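Local atomic coordinates of quinoline 2-oxidoreductase large subunit (Pseudomonas putida, PDB entry 1T3Q), a protein that probably catalyses, as a molybdenum hydroxylase, the oxidation of quinoline at position 2, using a molybdenum–pterin cytosine dinucleotide cofactor. Residues F398-F411 / H421-E434. Numbering follows the deposited sequence.
Sequences FEIRRRNVVMPEDF and HREGTYLQTINLLE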
ATOM      1  N   PHE B 398     -49.559 -18.475 -19.420  1.00 20.50           N
ATOM      2  CA  PHE B 398     -49.139 -19.362 -18.352  1.00 21.26           C
ATOM      3  C   PHE B 398     -49.503 -20.806 -18.681  1.00 21.06           C
ATOM      4  O   PHE B 398     -48.722 -21.721 -18.432  1.00 21.97           O
ATOM      5  CB  PHE B 398     -49.790 -18.957 -17.026  1.00 20.63           C
ATOM      6  CG  PHE B 398     -49.539 -17.532 -16.648  1.00 20.78           C
ATOM      7  CD1 PHE B 398     -50.475 -16.544 -16.943  1.00 21.70           C
ATOM      8  CD2 PHE B 398     -48.348 -17.164 -16.036  1.00 21.25           C
ATOM      9  CE1 PHE B 398     -50.224 -15.203 -16.634  1.00 20.37           C
ATOM     10  CE2 PHE B 398     -48.087 -15.827 -15.723  1.00 20.82           C
ATOM     11  CZ  PHE B 398     -49.030 -14.848 -16.026  1.00 19.68           C
ATOM     12  N   GLU B 399     -50.685 -20.998 -19.254  1.00 20.35           N
ATOM     13  CA  GLU B 399     -51.165 -22.334 -19.598  1.00 21.21           C
ATOM     14  C   GLU B 399     -50.347 -23.004 -20.702  1.00 21.27           C
ATOM     15  O   GLU B 399     -50.031 -24.188 -20.604  1.00 21.60           O
ATOM     16  CB  GLU B 399     -52.643 -22.270 -20.005  1.00 22.48           C
ATOM     17  CG  GLU B 399     -53.277 -23.611 -20.405  1.00 23.57           C
ATOM     18  CD  GLU B 399     -53.139 -24.688 -19.340  1.00 27.01           C
ATOM     19  OE1 GLU B 399     -53.217 -24.363 -18.136  1.00 26.85           O
ATOM     20  OE2 GLU B 399     -52.967 -25.871 -19.707  1.00 28.62           O
ATOM     21  N   ILE B 400     -50.000 -22.265 -21.753  1.00 21.09           N
ATOM     22  CA  ILE B 400     -49.223 -22.884 -22.821  1.00 21.26           C
ATOM     23  C   ILE B 400     -47.857 -23.334 -22.299  1.00 21.97           C
ATOM     24  O   ILE B 400     -47.294 -24.322 -22.784  1.00 22.13           O
ATOM     25  CB  ILE B 400     -49.046 -21.945 -24.036  1.00 21.66           C
ATOM     26  CG1 ILE B 400     -48.543 -22.759 -25.235  1.00 21.59           C
ATOM     27  CG2 ILE B 400     -48.069 -20.816 -23.708  1.00 20.21           C
ATOM     28  CD1 ILE B 400     -48.622 -22.023 -26.559  1.00 23.22           C
ATOM     29  N   ARG B 401     -47.330 -22.625 -21.304  1.00 20.31           N
ATOM     30  CA  ARG B 401     -46.046 -22.995 -20.727  1.00 20.55           C
ATOM     31  C   ARG B 401     -46.170 -24.249 -19.858  1.00 21.00           C
ATOM     32  O   ARG B 401     -45.284 -25.099 -19.868  1.00 21.02           O
ATOM     33  CB  ARG B 401     -45.456 -21.820 -19.934  1.00 19.43           C
ATOM     34  CG  ARG B 401     -44.917 -20.716 -20.844  1.00 17.77           C
ATOM     35  CD  ARG B 401     -44.438 -19.501 -20.063  1.00 19.10           C
ATOM     36  NE  ARG B 401     -43.751 -18.521 -20.911  1.00 18.30           N
ATOM     37  CZ  ARG B 401     -44.348 -17.688 -21.758  1.00 17.31           C
ATOM     38  NH1 ARG B 401     -45.668 -17.692 -21.892  1.00 20.27           N
ATOM     39  NH2 ARG B 401     -43.615 -16.831 -22.467  1.00 18.60           N
ATOM     40  N   ARG B 402     -47.270 -24.375 -19.117  1.00 21.03           N
ATOM     41  CA  ARG B 402     -47.480 -25.561 -18.285  1.00 22.80           C
ATOM     42  C   ARG B 402     -47.473 -26.824 -19.141  1.00 23.07           C
ATOM     43  O   ARG B 402     -47.045 -27.886 -18.695  1.00 23.46           O
ATOM     44  CB  ARG B 402     -48.829 -25.507 -17.566  1.00 22.52           C
ATOM     45  CG  ARG B 402     -48.971 -24.409 -16.546  1.00 25.00           C
ATOM     46  CD  ARG B 402     -50.236 -24.616 -15.723  1.00 25.27           C
ATOM     47  NE  ARG B 402     -50.422 -23.513 -14.790  1.00 28.72           N
ATOM     48  CZ  ARG B 402     -51.182 -22.452 -15.032  1.00 26.72           C
ATOM     49  NH1 ARG B 402     -51.842 -22.351 -16.177  1.00 26.12           N
ATOM     50  NH2 ARG B 402     -51.257 -21.479 -14.135  1.00 28.12           N
ATOM     51  N   ARG B 403     -47.959 -26.703 -20.369  1.00 22.77           N
ATOM     52  CA  ARG B 403     -48.039 -27.841 -21.277  1.00 23.27           C
ATOM     53  C   ARG B 403     -46.730 -28.213 -21.964  1.00 22.93           C
ATOM     54  O   ARG B 403     -46.662 -29.226 -22.658  1.00 22.25           O
ATOM     55  CB  ARG B 403     -49.110 -27.574 -22.339  1.00 22.66           C
ATOM     56  CG  ARG B 403     -50.477 -27.284 -21.749  1.00 23.32           C
ATOM     57  CD  ARG B 403     -51.508 -27.009 -22.821  1.00 23.55           C
ATOM     58  NE  ARG B 403     -52.815 -26.725 -22.237  1.00 24.04           N
ATOM     59  CZ  ARG B 403     -53.936 -26.604 -22.936  1.00 24.98           C
ATOM     60  NH1 ARG B 403     -55.077 -26.347 -22.315  1.00 25.25           N
ATOM     61  NH2 ARG B 403     -53.918 -26.743 -24.255  1.00 24.07           N
ATOM     62  N   ASN B 404     -45.690 -27.409 -21.769  1.00 22.41           N
ATOM     63  CA  ASN B 404     -44.409 -27.688 -22.411  1.00 22.26           C
ATOM     64  C   ASN B 404     -43.207 -27.709 -21.478  1.00 22.68           C
ATOM     65  O   ASN B 404     -42.123 -28.151 -21.858  1.00 22.00           O
ATOM     66  CB  ASN B 404     -44.174 -26.670 -23.522  1.00 22.22           C
ATOM     67  CG  ASN B 404     -45.138 -26.841 -24.671  1.00 22.70           C
ATOM     68  OD1 ASN B 404     -45.011 -27.778 -25.463  1.00 23.59           O
ATOM     69  ND2 ASN B 404     -46.120 -25.951 -24.763  1.00 19.77           N
ATOM     70  N   VAL B 405     -43.399 -27.236 -20.254  1.00 22.03           N
ATOM     71  CA  VAL B 405     -42.313 -27.184 -19.287  1.00 21.82           C
ATOM     72  C   VAL B 405     -41.917 -28.557 -18.757  1.00 22.83           C
ATOM     73  O   VAL B 405     -42.735 -29.479 -18.715  1.00 23.02           O
ATOM     74  CB  VAL B 405     -42.706 -26.285 -18.086  1.00 23.29           C
ATOM     75  CG1 VAL B 405     -43.788 -26.963 -17.255  1.00 21.97           C
ATOM     76  CG2 VAL B 405     -41.504 -25.989 -17.245  1.00 24.53           C
ATOM     77  N   VAL B 406     -40.652 -28.704 -18.376  1.00 21.86           N
ATOM     78  CA  VAL B 406     -40.205 -29.960 -17.798  1.00 21.65           C
ATOM     79  C   VAL B 406     -40.984 -30.035 -16.493  1.00 22.38           C
ATOM     80  O   VAL B 406     -40.898 -29.129 -15.659  1.00 22.30           O
ATOM     81  CB  VAL B 406     -38.693 -29.956 -17.498  1.00 21.51           C
ATOM     82  CG1 VAL B 406     -38.314 -31.206 -16.714  1.00 22.65           C
ATOM     83  CG2 VAL B 406     -37.905 -29.904 -18.797  1.00 21.82           C
ATOM     84  N   MET B 407     -41.754 -31.103 -16.327  1.00 22.43           N
ATOM     85  CA  MET B 407     -42.586 -31.281 -15.142  1.00 23.06           C
ATOM     86  C   MET B 407     -41.859 -31.900 -13.952  1.00 23.24           C
ATOM     87  O   MET B 407     -40.825 -32.554 -14.107  1.00 23.22           O
ATOM     88  CB  MET B 407     -43.801 -32.143 -15.499  1.00 24.55           C
ATOM     89  CG  MET B 407     -44.734 -31.521 -16.529  1.00 27.06           C
ATOM     90  SD  MET B 407     -45.682 -30.132 -15.871  1.00 29.80           S
ATOM     91  CE  MET B 407     -47.009 -31.021 -15.009  1.00 29.48           C
ATOM     92  N   PRO B 408     -42.400 -31.699 -12.737  1.00 23.71           N
ATOM     93  CA  PRO B 408     -41.792 -32.247 -11.524  1.00 23.88           C
ATOM     94  C   PRO B 408     -41.509 -33.743 -11.670  1.00 25.29           C
ATOM     95  O   PRO B 408     -40.458 -34.237 -11.256  1.00 26.39           O
ATOM     96  CB  PRO B 408     -42.840 -31.953 -10.454  1.00 24.13           C
ATOM     97  CG  PRO B 408     -43.436 -30.654 -10.931  1.00 23.38           C
ATOM     98  CD  PRO B 408     -43.606 -30.913 -12.412  1.00 23.01           C
ATOM     99  N   GLU B 409     -42.457 -34.449 -12.276  1.00 25.66           N
ATOM    100  CA  GLU B 409     -42.352 -35.891 -12.493  1.00 26.22           C
ATOM    101  C   GLU B 409     -41.298 -36.243 -13.545  1.00 27.13           C
ATOM    102  O   GLU B 409     -40.862 -37.393 -13.633  1.00 27.33           O
ATOM    103  CB  GLU B 409     -43.714 -36.437 -12.935  1.00 26.53           C
ATOM    104  N   ASP B 410     -40.888 -35.253 -14.335  1.00 25.69           N
ATOM    105  CA  ASP B 410     -39.901 -35.472 -15.396  1.00 25.86           C
ATOM    106  C   ASP B 410     -38.437 -35.558 -14.966  1.00 25.43           C
ATOM    107  O   ASP B 410     -37.638 -36.233 -15.623  1.00 25.56           O
ATOM    108  CB  ASP B 410     -40.035 -34.383 -16.464  1.00 25.73           C
ATOM    109  CG  ASP B 410     -41.331 -34.482 -17.236  1.00 27.50           C
ATOM    110  OD1 ASP B 410     -41.684 -33.503 -17.924  1.00 25.90           O
ATOM    111  OD2 ASP B 410     -41.993 -35.543 -17.161  1.00 29.70           O
ATOM    112  N   PHE B 411     -38.077 -34.875 -13.882  1.00 24.92           N
ATOM    113  CA  PHE B 411     -36.697 -34.884 -13.407  1.00 25.14           C
ATOM    114  C   PHE B 411     -36.245 -36.277 -12.983  1.00 25.53           C
ATOM    115  O   PHE B 411     -36.942 -36.958 -12.232  1.00 25.56           O
ATOM    116  CB  PHE B 411     -36.526 -33.936 -12.218  1.00 25.04           C
ATOM    117  CG  PHE B 411     -36.845 -32.499 -12.524  1.00 25.85           C
ATOM    118  CD1 PHE B 411     -38.164 -32.063 -12.603  1.00 27.48           C
ATOM    119  CD2 PHE B 411     -35.824 -31.575 -12.712  1.00 26.70           C
ATOM    120  CE1 PHE B 411     -38.461 -30.724 -12.861  1.00 28.51           C
ATOM    121  CE2 PHE B 411     -36.107 -30.235 -12.971  1.00 26.82           C
ATOM    122  CZ  PHE B 411     -37.428 -29.809 -13.044  1.00 26.26           C
ATOM    123  N   HIS B 421     -32.018 -31.603 -16.776  1.00 22.34           N
ATOM    124  CA  HIS B 421     -32.658 -30.887 -15.679  1.00 22.98           C
ATOM    125  C   HIS B 421     -32.758 -31.870 -14.512  1.00 22.47           C
ATOM    126  O   HIS B 421     -33.297 -32.970 -14.671  1.00 22.94           O
ATOM    127  CB  HIS B 421     -34.058 -30.418 -16.089  1.00 23.03           C
ATOM    128  CG  HIS B 421     -34.086 -29.601 -17.345  1.00 25.26           C
ATOM    129  ND1 HIS B 421     -33.976 -30.158 -18.601  1.00 26.80           N
ATOM    130  CD2 HIS B 421     -34.230 -28.269 -17.538  1.00 23.11           C
ATOM    131  CE1 HIS B 421     -34.055 -29.204 -19.513  1.00 25.10           C
ATOM    132  NE2 HIS B 421     -34.209 -28.048 -18.894  1.00 26.05           N
ATOM    133  N   ARG B 422     -32.249 -31.481 -13.344  1.00 21.34           N
ATOM    134  CA  ARG B 422     -32.263 -32.363 -12.180  1.00 20.22           C
ATOM    135  C   ARG B 422     -33.117 -31.906 -10.998  1.00 21.91           C
ATOM    136  O   ARG B 422     -33.752 -32.728 -10.337  1.00 20.90           O
ATOM    137  CB  ARG B 422     -30.822 -32.623 -11.725  1.00 19.25           C
ATOM    138  CG  ARG B 422     -29.986 -33.315 -12.802  1.00 17.64           C
ATOM    139  CD  ARG B 422     -28.588 -33.674 -12.328  1.00 20.00           C
ATOM    140  NE  ARG B 422     -27.818 -34.283 -13.411  1.00 20.07           N
ATOM    141  CZ  ARG B 422     -28.021 -35.513 -13.876  1.00 23.21           C
ATOM    142  NH1 ARG B 422     -27.276 -35.975 -14.868  1.00 23.61           N
ATOM    143  NH2 ARG B 422     -28.952 -36.292 -13.336  1.00 22.69           N
ATOM    144  N   GLU B 423     -33.125 -30.608 -10.714  1.00 21.42           N
ATOM    145  CA  GLU B 423     -33.942 -30.097  -9.617  1.00 22.01           C
ATOM    146  C   GLU B 423     -34.223 -28.614  -9.830  1.00 22.94           C
ATOM    147  O   GLU B 423     -33.301 -27.799  -9.914  1.00 22.30           O
ATOM    148  CB  GLU B 423     -33.257 -30.325  -8.256  1.00 21.86           C
ATOM    149  CG  GLU B 423     -32.171 -29.312  -7.861  1.00 22.29           C
ATOM    150  CD  GLU B 423     -30.838 -29.537  -8.561  1.00 23.76           C
ATOM    151  OE1 GLU B 423     -30.147 -28.535  -8.841  1.00 21.96           O
ATOM    152  OE2 GLU B 423     -30.470 -30.706  -8.815  1.00 22.15           O
ATOM    153  N   GLY B 424     -35.505 -28.280  -9.938  1.00 24.26           N
ATOM    154  CA  GLY B 424     -35.908 -26.898 -10.148  1.00 24.83           C
ATOM    155  C   GLY B 424     -37.403 -26.731  -9.970  1.00 24.80           C
ATOM    156  O   GLY B 424     -38.135 -27.720  -9.880  1.00 25.45           O
ATOM    157  N   THR B 425     -37.863 -25.484  -9.935  1.00 22.75           N
ATOM    158  CA  THR B 425     -39.280 -25.191  -9.742  1.00 21.65           C
ATOM    159  C   THR B 425     -39.954 -24.556 -10.955  1.00 21.12           C
ATOM    160  O   THR B 425     -40.690 -23.579 -10.820  1.00 22.66           O
ATOM    161  CB  THR B 425     -39.469 -24.257  -8.536  1.00 22.36           C
ATOM    162  OG1 THR B 425     -38.537 -23.169  -8.628  1.00 22.10           O
ATOM    163  CG2 THR B 425     -39.236 -25.012  -7.236  1.00 20.01           C
ATOM    164  N   TYR B 426     -39.728 -25.119 -12.136  1.00 21.45           N
ATOM    165  CA  TYR B 426     -40.315 -24.565 -13.347  1.00 20.62           C
ATOM    166  C   TYR B 426     -41.827 -24.402 -13.273  1.00 21.29           C
ATOM    167  O   TYR B 426     -42.344 -23.300 -13.444  1.00 21.33           O
ATOM    168  CB  TYR B 426     -39.974 -25.435 -14.561  1.00 22.10           C
ATOM    169  CG  TYR B 426     -38.503 -25.727 -14.765  1.00 21.36           C
ATOM    170  CD1 TYR B 426     -37.513 -24.929 -14.186  1.00 19.85           C
ATOM    171  CD2 TYR B 426     -38.102 -26.787 -15.576  1.00 21.88           C
ATOM    172  CE1 TYR B 426     -36.161 -25.184 -14.413  1.00 22.11           C
ATOM    173  CE2 TYR B 426     -36.761 -27.049 -15.811  1.00 22.83           C
ATOM    174  CZ  TYR B 426     -35.794 -26.247 -15.229  1.00 22.37           C
ATOM    175  OH  TYR B 426     -34.465 -26.505 -15.476  1.00 22.20           O
ATOM    176  N   LEU B 427     -42.538 -25.502 -13.030  1.00 20.96           N
ATOM    177  CA  LEU B 427     -43.992 -25.459 -12.954  1.00 20.52           C
ATOM    178  C   LEU B 427     -44.485 -24.527 -11.858  1.00 20.87           C
ATOM    179  O   LEU B 427     -45.352 -23.686 -12.096  1.00 21.40           O
ATOM    180  CB  LEU B 427     -44.574 -26.861 -12.717  1.00 20.26           C
ATOM    181  CG  LEU B 427     -46.108 -26.887 -12.638  1.00 21.12           C
ATOM    182  CD1 LEU B 427     -46.693 -26.353 -13.940  1.00 22.19           C
ATOM    183  CD2 LEU B 427     -46.604 -28.300 -12.378  1.00 21.92           C
ATOM    184  N   GLN B 428     -43.937 -24.677 -10.658  1.00 20.54           N
ATOM    185  CA  GLN B 428     -44.354 -23.845  -9.537  1.00 22.38           C
ATOM    186  C   GLN B 428     -44.104 -22.363  -9.803  1.00 21.79           C
ATOM    187  O   GLN B 428     -44.841 -21.507  -9.308  1.00 20.29           O
ATOM    188  CB  GLN B 428     -43.650 -24.287  -8.252  1.00 24.61           C
ATOM    189  CG  GLN B 428     -43.986 -23.430  -7.041  1.00 31.49           C
ATOM    190  CD  GLN B 428     -43.602 -24.080  -5.721  1.00 33.54           C
ATOM    191  OE1 GLN B 428     -42.649 -24.861  -5.649  1.00 34.27           O
ATOM    192  NE2 GLN B 428     -44.336 -23.744  -4.666  1.00 33.24           N
ATOM    193  N   THR B 429     -43.080 -22.058 -10.594  1.00 20.11           N
ATOM    194  CA  THR B 429     -42.786 -20.661 -10.925  1.00 20.10           C
ATOM    195  C   THR B 429     -43.900 -20.075 -11.792  1.00 18.88           C
ATOM    196  O   THR B 429     -44.361 -18.960 -11.559  1.00 20.16           O
ATOM    197  CB  THR B 429     -41.443 -20.530 -11.672  1.00 18.12           C
ATOM    198  OG1 THR B 429     -40.368 -20.753 -10.752  1.00 17.92           O
ATOM    199  CG2 THR B 429     -41.304 -19.150 -12.286  1.00 21.35           C
ATOM    200  N   ILE B 430     -44.333 -20.835 -12.791  1.00 18.97           N
ATOM    201  CA  ILE B 430     -45.401 -20.392 -13.676  1.00 18.95           C
ATOM    202  C   ILE B 430     -46.670 -20.095 -12.867  1.00 20.43           C
ATOM    203  O   ILE B 430     -47.315 -19.064 -13.057  1.00 19.62           O
ATOM    204  CB  ILE B 430     -45.728 -21.474 -14.726  1.00 18.41           C
ATOM    205  CG1 ILE B 430     -44.498 -21.741 -15.602  1.00 20.54           C
ATOM    206  CG2 ILE B 430     -46.920 -21.039 -15.569  1.00 19.76           C
ATOM    207  CD1 ILE B 430     -44.662 -22.908 -16.564  1.00 18.69           C
ATOM    208  N   ASN B 431     -47.015 -21.006 -11.961  1.00 20.83           N
ATOM    209  CA  ASN B 431     -48.205 -20.861 -11.132  1.00 21.73           C
ATOM    210  C   ASN B 431     -48.114 -19.684 -10.171  1.00 22.19           C
ATOM    211  O   ASN B 431     -49.082 -18.943  -9.998  1.00 23.67           O
ATOM    212  CB  ASN B 431     -48.448 -22.150 -10.342  1.00 22.22           C
ATOM    213  CG  ASN B 431     -48.882 -23.303 -11.228  1.00 23.55           C
ATOM    214  OD1 ASN B 431     -48.745 -24.473 -10.859  1.00 27.54           O
ATOM    215  ND2 ASN B 431     -49.421 -22.981 -12.392  1.00 22.26           N
ATOM    216  N   LEU B 432     -46.951 -19.513  -9.549  1.00 22.98           N
ATOM    217  CA  LEU B 432     -46.748 -18.423  -8.596  1.00 23.84           C
ATOM    218  C   LEU B 432     -46.795 -17.078  -9.325  1.00 23.33           C
ATOM    219  O   LEU B 432     -47.397 -16.114  -8.848  1.00 21.32           O
ATOM    220  CB  LEU B 432     -45.393 -18.574  -7.902  1.00 24.76           C
ATOM    221  CG  LEU B 432     -45.249 -18.072  -6.459  1.00 28.16           C
ATOM    222  CD1 LEU B 432     -43.777 -17.849  -6.173  1.00 25.72           C
ATOM    223  CD2 LEU B 432     -46.028 -16.791  -6.236  1.00 28.38           C
ATOM    224  N   LEU B 433     -46.147 -17.027 -10.483  1.00 22.53           N
ATOM    225  CA  LEU B 433     -46.107 -15.814 -11.285  1.00 21.34           C
ATOM    226  C   LEU B 433     -47.529 -15.399 -11.671  1.00 22.04           C
ATOM    227  O   LEU B 433     -47.885 -14.224 -11.584  1.00 20.45           O
ATOM    228  CB  LEU B 433     -45.252 -16.055 -12.536  1.00 21.38           C
ATOM    229  CG  LEU B 433     -44.794 -14.847 -13.355  1.00 23.33           C
ATOM    230  CD1 LEU B 433     -44.049 -13.864 -12.466  1.00 21.44           C
ATOM    231  CD2 LEU B 433     -43.888 -15.325 -14.491  1.00 21.78           C
ATOM    232  N   GLU B 434     -48.350 -16.362 -12.083  1.00 21.27           N
ATOM    233  CA  GLU B 434     -49.720 -16.043 -12.454  1.00 22.32           C
ATOM    234  C   GLU B 434     -50.477 -15.458 -11.259  1.00 22.53           C
ATOM    235  O   GLU B 434     -51.219 -14.494 -11.410  1.00 24.09           O
ATOM    236  CB  GLU B 434     -50.448 -17.282 -12.980  1.00 23.26           C
ATOM    237  CG  GLU B 434     -51.896 -17.008 -13.367  1.00 24.64           C
ATOM    238  CD  GLU B 434     -52.543 -18.166 -14.103  1.00 26.39           C
ATOM    239  OE1 GLU B 434     -52.364 -19.321 -13.668  1.00 26.74           O
ATOM    240  OE2 GLU B 434     -53.240 -17.918 -15.110  1.00 27.21           O
TER
HETATM  241  O   HOH W   1     -53.583 -19.888 -16.795  1.00 30.66           O
HETATM  242  O   HOH W   2     -41.405 -28.126 -13.163  1.00 24.48           O
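E434 sends CG opposite its own amide nitrogen (chi1 179°) and R402 runs extended from CG to NE, which brings carboxylate and guanidinium together across two helices. R402 NH2 reaches E434 OE1 at 2.5 Å, a very short, bent salt bridge (143° at the hydrogen). A water spans the same pair, accepting from R402 NH1 and donating to E434 OE2, while R402 NH1 also bonds E399 OE1 at 3.1 Å. A lysine in place of R402, with one ammonium for the spread NH1 and NH2, would probably leave E434 without its charge mate, whereas E399 keeps R403. The CB of E434 sits over the centre of the F398 ring, a CH-pi contact 3.7 Å from the centroid. Helices 398-402 and 426-434 form an antiparallel pair, axes 9.9 Å apart, joined by a long connection and packed through F398, R401 and L433 on the sheet of strands 454-467 and 655-665; R402 enters as a knob among L427, I430, N431 and E434. I430 CD1 packs on R401 CB at 3.6 Å; the R401 guanidinium turns to E383, D387 and the P397 carbonyl. Beyond the helices, V406 CG2 lies over the H421 ring, F411 CZ comes over one face of Y426 with the rings oblique (planes at 48°), and a second water links V406 O to L427 N.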